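Local structure of ORF59 (Human herpesvirus 8, 3HSL) at residues Q129-T134 with S148-K153. The protein acts as the accessory subunit of the viral DNA polymerase, raising its processivity in lytic DNA replication, probably as a sliding clamp. Numbering follows the deposited sequence.
Sequences QFVRTT and SVVDQK
The first torsions of Phe-130 and Val-149 turn their side chains to the carbonyl oxygens of Ser-148 and Gln-129, respectively, at the open end of an antiparallel beta hairpin. In Phe-130, CG is anti to the carbonyl carbon (chi1 -65°), and ring atom CD1 comes obliquely to Ser-148 O at 3.5 Å. In Val-149, CG1 is anti to the backbone N (chi1 -177°) and lies 3.4 Å from Gln-129 O. As directly opposed residues of a non-hydrogen-bonded pair, CA atoms 4.6 Å apart, the two send their side chains to the same sheet face. There they pack on Leu-141 of the second subunit, a setting for which an aromatic ring and a branched aliphatic group are well suited.

Val-131 and Ser-148, the adjacent hydrogen-bonded pair, occupy the other face. Val-131 N donates to Ser-148 O at 2.8 Å, and Ser-148 N returns a bond to Val-131 O at 2.9 Å. Val-131 is buried against Ile-113 and Phe-115 of strand 108-116 and Phe-88 of strand 83-89, apolar surroundings that suit its branched side chain. Ser-148 is small enough for a buried site, and its hydroxyl is satisfied by a hydrogen bond with Ser-92 OG.

Past the end of strand 143-149, Val-150 N still donates to Gln-129 O at 2.6 Å, from well above the carbonyl plane. The same oxygen receives a CA-H...O contact from Val-149 CA at 3.1 Å. Gln-129 contributes through its backbone; its CB points away from the other strand, and the exposed side chain can be polar. Beyond Val-150 the chain turns toward strand 83-89, where Asp-151 forms a salt bridge with Arg-89. The chemistry thus divides the work: main-chain polar groups join the strands, Val-131 packs into the subunit's interior, Phe-130 and Val-149 face the partner, and Ser-148 also reaches Thr-142 of the second subunit through a weak hydrogen bond.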
# COMPACT_ATOMS: atom_id res chain seq x y z
N GLN A 129 -0.55 -7.79 -26.69
CA GLN A 129 -1.51 -7.35 -25.68
C GLN A 129 -1.26 -7.76 -24.20
O GLN A 129 -1.82 -7.13 -23.31
CB GLN A 129 -2.96 -7.68 -26.11
CG GLN A 129 -3.34 -9.15 -26.13
CD GLN A 129 -4.77 -9.41 -26.62
OE1 GLN A 129 -5.42 -10.36 -26.18
NE2 GLN A 129 -5.26 -8.55 -27.52
N PHE A 130 -0.43 -8.78 -23.94
CA PHE A 130 -0.16 -9.22 -22.56
C PHE A 130 1.25 -8.98 -21.96
O PHE A 130 2.26 -9.06 -22.67
CB PHE A 130 -0.48 -10.70 -22.37
CG PHE A 130 -1.92 -11.03 -22.51
CD1 PHE A 130 -2.79 -10.85 -21.45
CD2 PHE A 130 -2.42 -11.52 -23.71
CE1 PHE A 130 -4.15 -11.16 -21.58
CE2 PHE A 130 -3.77 -11.84 -23.85
CZ PHE A 130 -4.64 -11.66 -22.78
N VAL A 131 1.28 -8.69 -20.65
CA VAL A 131 2.54 -8.48 -19.93
C VAL A 131 2.65 -9.40 -18.72
O VAL A 131 1.71 -9.48 -17.94
CB VAL A 131 2.62 -7.10 -19.24
CG1 VAL A 131 4.05 -6.78 -18.93
CG2 VAL A 131 2.11 -6.03 -20.10
N ARG A 132 3.78 -10.08 -18.57
CA ARG A 132 4.04 -10.88 -17.38
C ARG A 132 5.28 -10.37 -16.69
O ARG A 132 6.33 -10.19 -17.32
CB ARG A 132 4.33 -12.35 -17.59
CG ARG A 132 3.22 -13.35 -17.62
CD ARG A 132 3.94 -14.68 -17.28
NE ARG A 132 5.16 -14.81 -18.09
CZ ARG A 132 6.09 -15.75 -17.96
NH1 ARG A 132 5.96 -16.69 -17.03
NH2 ARG A 132 7.16 -15.76 -18.75
N THR A 133 5.16 -10.15 -15.39
CA THR A 133 6.29 -9.71 -14.61
C THR A 133 6.43 -10.79 -13.57
O THR A 133 5.47 -11.17 -12.89
CB THR A 133 6.07 -8.33 -13.98
OG1 THR A 133 5.89 -7.36 -15.02
CG2 THR A 133 7.26 -7.92 -13.12
N THR A 134 7.65 -11.28 -13.45
CA THR A 134 7.95 -12.30 -12.49
C THR A 134 8.92 -11.69 -11.53
O THR A 134 9.96 -11.17 -11.95
CB THR A 134 8.61 -13.49 -13.18
OG1 THR A 134 7.63 -14.12 -14.01
CG2 THR A 134 9.09 -14.52 -12.15
N SER A 148 -1.01 -9.02 -17.13
CA SER A 148 -1.90 -7.90 -17.38
C SER A 148 -1.95 -7.54 -18.86
O SER A 148 -1.34 -8.22 -19.68
CB SER A 148 -1.52 -6.71 -16.53
OG SER A 148 -2.55 -5.74 -16.58
N VAL A 149 -2.67 -6.48 -19.20
CA VAL A 149 -2.80 -6.02 -20.59
C VAL A 149 -1.90 -4.83 -20.94
O VAL A 149 -1.75 -3.90 -20.14
CB VAL A 149 -4.27 -5.65 -20.92
CG1 VAL A 149 -4.43 -5.24 -22.38
CG2 VAL A 149 -5.19 -6.83 -20.65
N VAL A 150 -1.31 -4.87 -22.13
CA VAL A 150 -0.50 -3.75 -22.63
C VAL A 150 -1.56 -2.87 -23.31
O VAL A 150 -1.97 -3.15 -24.43
CB VAL A 150 0.56 -4.21 -23.65
CG1 VAL A 150 1.29 -3.02 -24.26
CG2 VAL A 150 1.54 -5.19 -23.01
N ASP A 151 -2.00 -1.80 -22.65
CA ASP A 151 -3.07 -0.95 -23.19
C ASP A 151 -2.83 0.56 -23.26
O ASP A 151 -3.76 1.30 -23.51
CB ASP A 151 -4.32 -1.17 -22.33
CG ASP A 151 -4.13 -0.65 -20.88
OD1 ASP A 151 -2.97 -0.60 -20.37
OD2 ASP A 151 -5.14 -0.30 -20.25
N GLN A 152 -1.59 1.00 -23.02
CA GLN A 152 -1.27 2.43 -23.07
C GLN A 152 -0.44 2.77 -24.30
O GLN A 152 0.52 3.54 -24.20
CB GLN A 152 -0.53 2.86 -21.79
CG GLN A 152 -1.25 2.55 -20.48
CD GLN A 152 -2.62 3.20 -20.39
OE1 GLN A 152 -3.62 2.49 -20.26
NE2 GLN A 152 -2.68 4.52 -20.46
N LYS A 153 -0.81 2.21 -25.45
CA LYS A 153 -0.07 2.46 -26.70
C LYS A 153 -0.03 3.92 -27.11
O LYS A 153 0.84 4.31 -27.87
CB LYS A 153 -0.59 1.61 -27.87
CG LYS A 153 -2.04 1.85 -28.25
CD LYS A 153 -2.43 1.06 -29.49
CE LYS A 153 -3.90 1.22 -29.74
NZ LYS A 153 -4.37 0.56 -30.97